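Local coordinates for putative periplasmic or exported protein (Salmonella enterica subsp. enterica serovar Typhimurium, PDB 4GQZ) that probably binds copper in the periplasm and contributes to copper resistance, as a V-shaped dimer, at residues Ser5-Leu10 with Gln54-Leu58; Leu36-Ile42 with Asn80-Ser84. All coordinates share one frame; numbering follows the deposited sequence.

Contact 1: residues Ser5-Leu10 with Gln54-Leu58; sequences SESAFL and QIYTL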
ATOM      1  N   SER B   5     -18.823   6.822   7.103  1.00 19.26           N
ATOM      2  CA  SER B   5     -19.497   5.853   6.246  1.00 20.48           C
ATOM      3  C   SER B   5     -18.476   4.959   5.563  1.00 19.70           C
ATOM      4  O   SER B   5     -18.711   3.761   5.365  1.00 21.05           O
ATOM      5  CB  SER B   5     -20.350   6.564   5.186  1.00 22.27           C
ATOM      6  OG  SER B   5     -21.432   7.254   5.779  1.00 23.57           O
ATOM      7  N   GLU B   6     -17.341   5.552   5.200  1.00 19.73           N
ATOM      8  CA  GLU B   6     -16.256   4.823   4.556  1.00 19.06           C
ATOM      9  C   GLU B   6     -15.729   3.738   5.469  1.00 20.10           C
ATOM     10  O   GLU B   6     -15.577   2.577   5.057  1.00 19.95           O
ATOM     11  CB  GLU B   6     -15.125   5.786   4.143  1.00 18.37           C
ATOM     12  CG  GLU B   6     -13.883   5.090   3.548  1.00 20.28           C
ATOM     13  CD  GLU B   6     -12.786   4.852   4.583  1.00 20.48           C
ATOM     14  OE1 GLU B   6     -12.704   5.640   5.550  1.00 18.84           O
ATOM     15  OE2 GLU B   6     -11.998   3.883   4.423  1.00 20.79           O
ATOM     16  N   SER B   7     -15.451   4.102   6.716  1.00 18.72           N
ATOM     17  CA  SER B   7     -14.954   3.114   7.677  1.00 21.11           C
ATOM     18  C   SER B   7     -15.980   2.014   7.905  1.00 21.76           C
ATOM     19  O   SER B   7     -15.642   0.833   7.963  1.00 24.76           O
ATOM     20  CB  SER B   7     -14.603   3.781   9.003  1.00 19.94           C
ATOM     21  OG  SER B   7     -13.453   4.586   8.853  1.00 21.94           O
ATOM     22  N   ALA B   8     -17.243   2.402   8.008  1.00 21.55           N
ATOM     23  CA  ALA B   8     -18.296   1.414   8.210  1.00 23.27           C
ATOM     24  C   ALA B   8     -18.456   0.477   7.001  1.00 25.69           C
ATOM     25  O   ALA B   8     -18.700  -0.720   7.178  1.00 26.95           O
ATOM     26  CB  ALA B   8     -19.614   2.090   8.567  1.00 23.40           C
ATOM     27  N   PHE B   9     -18.315   1.016   5.787  1.00 23.55           N
ATOM     28  CA  PHE B   9     -18.385   0.209   4.562  1.00 25.07           C
ATOM     29  C   PHE B   9     -17.343  -0.892   4.630  1.00 24.53           C
ATOM     30  O   PHE B   9     -17.643  -2.056   4.388  1.00 25.80           O
ATOM     31  CB  PHE B   9     -18.132   1.087   3.324  1.00 23.85           C
ATOM     32  CG  PHE B   9     -18.175   0.337   2.010  1.00 23.77           C
ATOM     33  CD1 PHE B   9     -17.041  -0.275   1.509  1.00 22.35           C
ATOM     34  CD2 PHE B   9     -19.355   0.264   1.270  1.00 28.83           C
ATOM     35  CE1 PHE B   9     -17.069  -0.961   0.305  1.00 25.33           C
ATOM     36  CE2 PHE B   9     -19.394  -0.415   0.060  1.00 26.97           C
ATOM     37  CZ  PHE B   9     -18.247  -1.032  -0.421  1.00 25.54           C
ATOM     38  N   LEU B  10     -16.113  -0.514   4.966  1.00 24.76           N
ATOM     39  CA  LEU B  10     -15.024  -1.483   5.107  1.00 26.41           C
ATOM     40  C   LEU B  10     -15.397  -2.624   6.064  1.00 27.80           C
ATOM     41  O   LEU B  10     -15.241  -3.800   5.740  1.00 29.42           O
ATOM     42  CB  LEU B  10     -13.739  -0.780   5.564  1.00 27.31           C
ATOM     43  CG  LEU B  10     -12.758  -0.337   4.480  1.00 27.25           C
ATOM     44  CD1 LEU B  10     -13.452   0.429   3.409  1.00 27.51           C
ATOM     45  CD2 LEU B  10     -11.652   0.498   5.051  1.00 22.45           C
ATOM     46  N   GLN B  54     -22.658   7.003  -3.514  1.00 35.81           N
ATOM     47  CA  GLN B  54     -21.517   7.530  -2.758  1.00 33.51           C
ATOM     48  C   GLN B  54     -20.235   6.708  -2.925  1.00 29.70           C
ATOM     49  O   GLN B  54     -20.262   5.484  -2.818  1.00 27.19           O
ATOM     50  CB  GLN B  54     -21.903   7.582  -1.282  1.00 32.33           C
ATOM     51  CG  GLN B  54     -20.911   8.267  -0.392  1.00 32.16           C
ATOM     52  CD  GLN B  54     -21.562   8.878   0.835  1.00 34.66           C
ATOM     53  OE1 GLN B  54     -21.679   8.232   1.882  1.00 36.89           O
ATOM     54  NE2 GLN B  54     -21.991  10.133   0.713  1.00 34.85           N
ATOM     55  N   ILE B  55     -19.116   7.389  -3.147  1.00 29.29           N
ATOM     56  CA  ILE B  55     -17.872   6.723  -3.510  1.00 26.49           C
ATOM     57  C   ILE B  55     -16.770   6.941  -2.490  1.00 23.73           C
ATOM     58  O   ILE B  55     -16.524   8.069  -2.063  1.00 26.41           O
ATOM     59  CB  ILE B  55     -17.367   7.236  -4.871  1.00 30.08           C
ATOM     60  CG1 ILE B  55     -18.498   7.180  -5.898  1.00 32.72           C
ATOM     61  CG2 ILE B  55     -16.154   6.433  -5.339  1.00 26.54           C
ATOM     62  CD1 ILE B  55     -18.571   8.413  -6.804  1.00 35.00           C
ATOM     63  N   TYR B  56     -16.089   5.860  -2.122  1.00 22.87           N
ATOM     64  CA  TYR B  56     -14.976   5.933  -1.187  1.00 21.40           C
ATOM     65  C   TYR B  56     -13.723   5.645  -1.970  1.00 21.58           C
ATOM     66  O   TYR B  56     -13.767   4.853  -2.912  1.00 20.71           O
ATOM     67  CB  TYR B  56     -15.145   4.897  -0.075  1.00 20.48           C
ATOM     68  CG  TYR B  56     -16.525   4.937   0.559  1.00 20.80           C
ATOM     69  CD1 TYR B  56     -16.985   6.084   1.183  1.00 20.82           C
ATOM     70  CD2 TYR B  56     -17.362   3.822   0.523  1.00 20.96           C
ATOM     71  CE1 TYR B  56     -18.266   6.132   1.758  1.00 21.59           C
ATOM     72  CE2 TYR B  56     -18.632   3.854   1.091  1.00 23.38           C
ATOM     73  CZ  TYR B  56     -19.071   5.016   1.705  1.00 23.74           C
ATOM     74  OH  TYR B  56     -20.326   5.038   2.256  1.00 25.84           O
ATOM     75  N   THR B  57     -12.616   6.289  -1.603  1.00 20.24           N
ATOM     76  CA  THR B  57     -11.345   6.082  -2.300  1.00 20.90           C
ATOM     77  C   THR B  57     -10.218   5.696  -1.357  1.00 22.99           C
ATOM     78  O   THR B  57      -9.898   6.431  -0.415  1.00 22.63           O
ATOM     79  CB  THR B  57     -10.899   7.328  -3.092  1.00 24.08           C
ATOM     80  OG1 THR B  57     -10.806   8.454  -2.209  1.00 28.51           O
ATOM     81  CG2 THR B  57     -11.884   7.638  -4.210  1.00 25.75           C
ATOM     82  N   LEU B  58      -9.609   4.543  -1.615  1.00 19.61           N
ATOM     83  CA  LEU B  58      -8.510   4.067  -0.794  1.00 18.89           C
ATOM     84  C   LEU B  58      -7.240   4.131  -1.630  1.00 20.09           C
ATOM     85  O   LEU B  58      -7.165   3.519  -2.695  1.00 19.53           O
ATOM     86  CB  LEU B  58      -8.759   2.632  -0.344  1.00 19.44           C
ATOM     87  CG  LEU B  58     -10.067   2.301   0.371  1.00 21.23           C
ATOM     88  CD1 LEU B  58     -10.097   0.832   0.795  1.00 21.91           C
ATOM     89  CD2 LEU B  58     -10.306   3.215   1.563  1.00 22.38           C
TER
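Tyr56 lays its ring against the start of the N-terminal helix, with Glu6 over one face and Phe9 meeting it obliquely from the same side, in a helix-on-sheet packing: helix 5-12 lies across strand 55-59, the outermost strand of its antiparallel sheet within this chain. The two short axes come within 9.2 Å and run at 78°, nearly perpendicular, so one turn of helix meets the strand. The contact rests on side-chain packing, and Tyr56 has the largest share of the buried surface.

CA of Glu6 sits over one face of the Tyr56 ring in a CH-pi contact, 3.8 Å from the ring centroid and displaced toward the rim. The side chain continues along the same ring, with Glu6 CB 3.5 Å from Tyr56 CD1. Because CG is anti to the backbone N (chi1 176°) and the chain bends at chi2, the carboxylate leaves the ring and is carried toward Leu58, where OE2 of Glu6 approaches CD2 of Leu58 at 3.4 Å. Its other oxygen, OE1, accepts a hydrogen bond from the backbone N of Thr57 of the second subunit, and Glu6 also packs on Glu6 of that subunit. This buried carboxylate thus joins the helix-strand packing to the dimer interface.

Phe9, one turn on, meets Tyr56 obliquely: the ring planes are 54° apart and the centroids 5.3 Å, with CD2 of Tyr56 over a face of the Phe9 ring. Phe9 also reaches Leu49 of strand 46-50, carrying the helix contact onto the next strand. Leu58 and Leu10 complete the apolar patch more loosely, CD1 to CD1 at 4.3 Å. Toward the other end of the ring, the phenol oxygen OH of Tyr56 lies 3.3 Å from CB of Ser5.

Contact 2: residues Leu36-Ile42 with Asn80-Ser84; sequences LPYSASI and NHSLS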
ATOM      1  N   LEU B  36     -20.970  -7.925  -8.331  1.00 27.13           N
ATOM      2  CA  LEU B  36     -20.905  -8.040  -6.877  1.00 28.56           C
ATOM      3  C   LEU B  36     -21.957  -7.110  -6.275  1.00 26.00           C
ATOM      4  O   LEU B  36     -22.514  -6.280  -6.993  1.00 27.86           O
ATOM      5  CB  LEU B  36     -19.506  -7.634  -6.412  1.00 28.45           C
ATOM      6  CG  LEU B  36     -18.497  -8.730  -6.078  1.00 28.19           C
ATOM      7  CD1 LEU B  36     -18.616  -9.927  -6.986  1.00 27.10           C
ATOM      8  CD2 LEU B  36     -17.083  -8.168  -6.107  1.00 27.43           C
ATOM      9  N   PRO B  37     -22.243  -7.243  -4.957  1.00 27.37           N
ATOM     10  CA  PRO B  37     -23.237  -6.369  -4.317  1.00 28.45           C
ATOM     11  C   PRO B  37     -22.845  -4.892  -4.252  1.00 30.17           C
ATOM     12  O   PRO B  37     -23.726  -4.041  -4.171  1.00 31.60           O
ATOM     13  CB  PRO B  37     -23.352  -6.949  -2.903  1.00 29.66           C
ATOM     14  CG  PRO B  37     -22.993  -8.377  -3.056  1.00 30.21           C
ATOM     15  CD  PRO B  37     -21.903  -8.393  -4.098  1.00 27.52           C
ATOM     16  N   TYR B  38     -21.547  -4.595  -4.280  1.00 30.32           N
ATOM     17  CA  TYR B  38     -21.061  -3.214  -4.270  1.00 28.22           C
ATOM     18  C   TYR B  38     -20.185  -3.064  -5.506  1.00 27.39           C
ATOM     19  O   TYR B  38     -19.802  -4.067  -6.115  1.00 26.23           O
ATOM     20  CB  TYR B  38     -20.229  -2.941  -3.003  1.00 26.95           C
ATOM     21  CG  TYR B  38     -19.114  -3.941  -2.836  1.00 25.45           C
ATOM     22  CD1 TYR B  38     -19.357  -5.178  -2.266  1.00 27.72           C
ATOM     23  CD2 TYR B  38     -17.824  -3.660  -3.276  1.00 26.72           C
ATOM     24  CE1 TYR B  38     -18.365  -6.115  -2.140  1.00 30.22           C
ATOM     25  CE2 TYR B  38     -16.817  -4.590  -3.148  1.00 27.48           C
ATOM     26  CZ  TYR B  38     -17.096  -5.820  -2.580  1.00 30.22           C
ATOM     27  OH  TYR B  38     -16.109  -6.768  -2.443  1.00 28.47           O
ATOM     28  N   SER B  39     -19.875  -1.826  -5.886  1.00 26.20           N
ATOM     29  CA  SER B  39     -18.977  -1.595  -7.011  1.00 25.74           C
ATOM     30  C   SER B  39     -17.536  -1.335  -6.544  1.00 23.38           C
ATOM     31  O   SER B  39     -17.302  -0.745  -5.484  1.00 20.74           O
ATOM     32  CB  SER B  39     -19.465  -0.435  -7.870  1.00 27.96           C
ATOM     33  OG  SER B  39     -19.110   0.803  -7.289  1.00 33.17           O
ATOM     34  N   ALA B  40     -16.578  -1.794  -7.342  1.00 21.87           N
ATOM     35  CA  ALA B  40     -15.167  -1.607  -7.048  1.00 21.64           C
ATOM     36  C   ALA B  40     -14.394  -1.541  -8.352  1.00 21.34           C
ATOM     37  O   ALA B  40     -14.478  -2.452  -9.195  1.00 20.96           O
ATOM     38  CB  ALA B  40     -14.652  -2.758  -6.188  1.00 21.89           C
ATOM     39  N   SER B  41     -13.644  -0.462  -8.525  1.00 19.91           N
ATOM     40  CA  SER B  41     -12.769  -0.347  -9.669  1.00 21.66           C
ATOM     41  C   SER B  41     -11.414   0.141  -9.178  1.00 21.56           C
ATOM     42  O   SER B  41     -11.304   0.695  -8.074  1.00 20.49           O
ATOM     43  CB  SER B  41     -13.365   0.607 -10.700  1.00 22.58           C
ATOM     44  OG  SER B  41     -13.641   1.854 -10.105  1.00 25.50           O
ATOM     45  N   ILE B  42     -10.381  -0.050  -9.986  1.00 18.06           N
ATOM     46  CA  ILE B  42      -9.045   0.303  -9.538  1.00 17.43           C
ATOM     47  C   ILE B  42      -8.292   1.100 -10.590  1.00 18.79           C
ATOM     48  O   ILE B  42      -8.364   0.793 -11.777  1.00 19.81           O
ATOM     49  CB  ILE B  42      -8.259  -0.962  -9.086  1.00 17.41           C
ATOM     50  CG1 ILE B  42      -6.893  -0.588  -8.499  1.00 18.90           C
ATOM     51  CG2 ILE B  42      -8.150  -1.992 -10.207  1.00 17.99           C
ATOM     52  CD1 ILE B  42      -6.212  -1.744  -7.781  1.00 19.39           C
ATOM     53  N   ASN B  80      -9.625   1.249 -16.814  1.00 26.83           N
ATOM     54  CA  ASN B  80      -9.488   0.906 -15.404  1.00 26.29           C
ATOM     55  C   ASN B  80     -10.307  -0.341 -15.078  1.00 24.79           C
ATOM     56  O   ASN B  80     -11.488  -0.419 -15.402  1.00 24.23           O
ATOM     57  CB  ASN B  80      -9.872   2.095 -14.517  1.00 23.96           C
ATOM     58  CG  ASN B  80      -8.783   3.150 -14.476  1.00 25.99           C
ATOM     59  OD1 ASN B  80      -7.593   2.828 -14.581  1.00 27.62           O
ATOM     60  ND2 ASN B  80      -9.173   4.409 -14.348  1.00 29.08           N
ATOM     61  N   HIS B  81      -9.670  -1.315 -14.444  1.00 20.36           N
ATOM     62  CA  HIS B  81     -10.310  -2.604 -14.184  1.00 20.79           C
ATOM     63  C   HIS B  81     -11.481  -2.506 -13.214  1.00 22.06           C
ATOM     64  O   HIS B  81     -11.364  -1.912 -12.150  1.00 20.10           O
ATOM     65  CB  HIS B  81      -9.283  -3.601 -13.640  1.00 19.50           C
ATOM     66  CG  HIS B  81      -9.855  -4.949 -13.331  1.00 17.60           C
ATOM     67  ND1 HIS B  81     -10.647  -5.644 -14.216  1.00 18.97           N
ATOM     68  CD2 HIS B  81      -9.732  -5.741 -12.237  1.00 18.15           C
ATOM     69  CE1 HIS B  81     -10.995  -6.803 -13.683  1.00 19.43           C
ATOM     70  NE2 HIS B  81     -10.451  -6.885 -12.480  1.00 19.07           N
ATOM     71  N   SER B  82     -12.603  -3.109 -13.584  1.00 19.73           N
ATOM     72  CA  SER B  82     -13.735  -3.231 -12.674  1.00 20.15           C
ATOM     73  C   SER B  82     -13.628  -4.548 -11.917  1.00 20.41           C
ATOM     74  O   SER B  82     -13.795  -5.619 -12.502  1.00 22.78           O
ATOM     75  CB  SER B  82     -15.051  -3.196 -13.451  1.00 22.23           C
ATOM     76  OG  SER B  82     -16.137  -3.429 -12.571  1.00 23.72           O
ATOM     77  N   LEU B  83     -13.361  -4.475 -10.615  1.00 20.02           N
ATOM     78  CA  LEU B  83     -13.176  -5.676  -9.810  1.00 21.12           C
ATOM     79  C   LEU B  83     -14.517  -6.340  -9.514  1.00 20.72           C
ATOM     80  O   LEU B  83     -14.570  -7.505  -9.105  1.00 22.73           O
ATOM     81  CB  LEU B  83     -12.477  -5.314  -8.495  1.00 19.90           C
ATOM     82  CG  LEU B  83     -11.123  -4.613  -8.609  1.00 19.52           C
ATOM     83  CD1 LEU B  83     -10.895  -3.739  -7.404  1.00 22.68           C
ATOM     84  CD2 LEU B  83     -10.010  -5.615  -8.703  1.00 20.61           C
ATOM     85  N   SER B  84     -15.598  -5.601  -9.739  1.00 20.62           N
ATOM     86  CA  SER B  84     -16.915  -6.034  -9.307  1.00 23.12           C
ATOM     87  C   SER B  84     -17.880  -6.330 -10.448  1.00 24.99           C
ATOM     88  O   SER B  84     -18.899  -6.987 -10.229  1.00 24.77           O
ATOM     89  CB  SER B  84     -17.537  -4.948  -8.454  1.00 23.69           C
ATOM     90  OG  SER B  84     -17.654  -3.768  -9.224  1.00 25.04           O
TER
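Ala40 O is gripped by two successive backbone amides of the facing segment: Leu83 N at 2.7 Å, tilted 26° from the carbonyl plane, and Ser84 N in a weak bond at 3.4 Å. The chain leaves the strand conformation here, bringing both N-H groups to one oxygen. Ser84 turns its hydroxyl back across the gap: with OG between its own backbone N and carbonyl carbon (chi1 60°), OG accepts a hydrogen bond from Ala40 N at 2.9 Å and stands in for a backbone acceptor. Farther along, Leu36 N gives a hydrogen bond to Ser84 O, in the carbonyl plane, and closes the loop before strand 39-42 onto the same residue.

At the other end Ile42 N bonds to His81 O at 3.0 Å. That oxygen also takes a CA-H...O contact from Ser41 CA, 3.3 Å away. On the buried side, CD1 of Leu83 packs against CB of both Ala40 and Ile42, while Ile27 and Asp28 of helix 20-28 touch Leu83. The His81 ring is held by NE2 to Asp28. With Ser41 and Ser82 as a non-hydrogen-bonded pair, the segments form an antiparallel beta pairing at the sheet's margin, where a short, weakly bonded strand ends this chain's four-stranded order.

Contacts 1 and 2 lie at the two margins of one antiparallel sheet, ordered 55-59, 46-50, 39-42, 81-82, with their centres about 14 Å apart. They touch directly where CZ of Phe9 packs on CB of Tyr38 at 3.8 Å, and the rings of both residues meet His13. Their roles in the assembly differ: contact 1 borders the second subunit, whereas no other chain of the dimer touches the segments of contact 2. Segment 80-84 is flanked in sequence by two cysteines, Cys78, in a disulfide with Cys154, and Cys86, modified to S-hydroxycysteine. In contact 2 the partner of strand 39-42 thus comes from the chain between these two cysteines, while contact 1 helps to build the dimer.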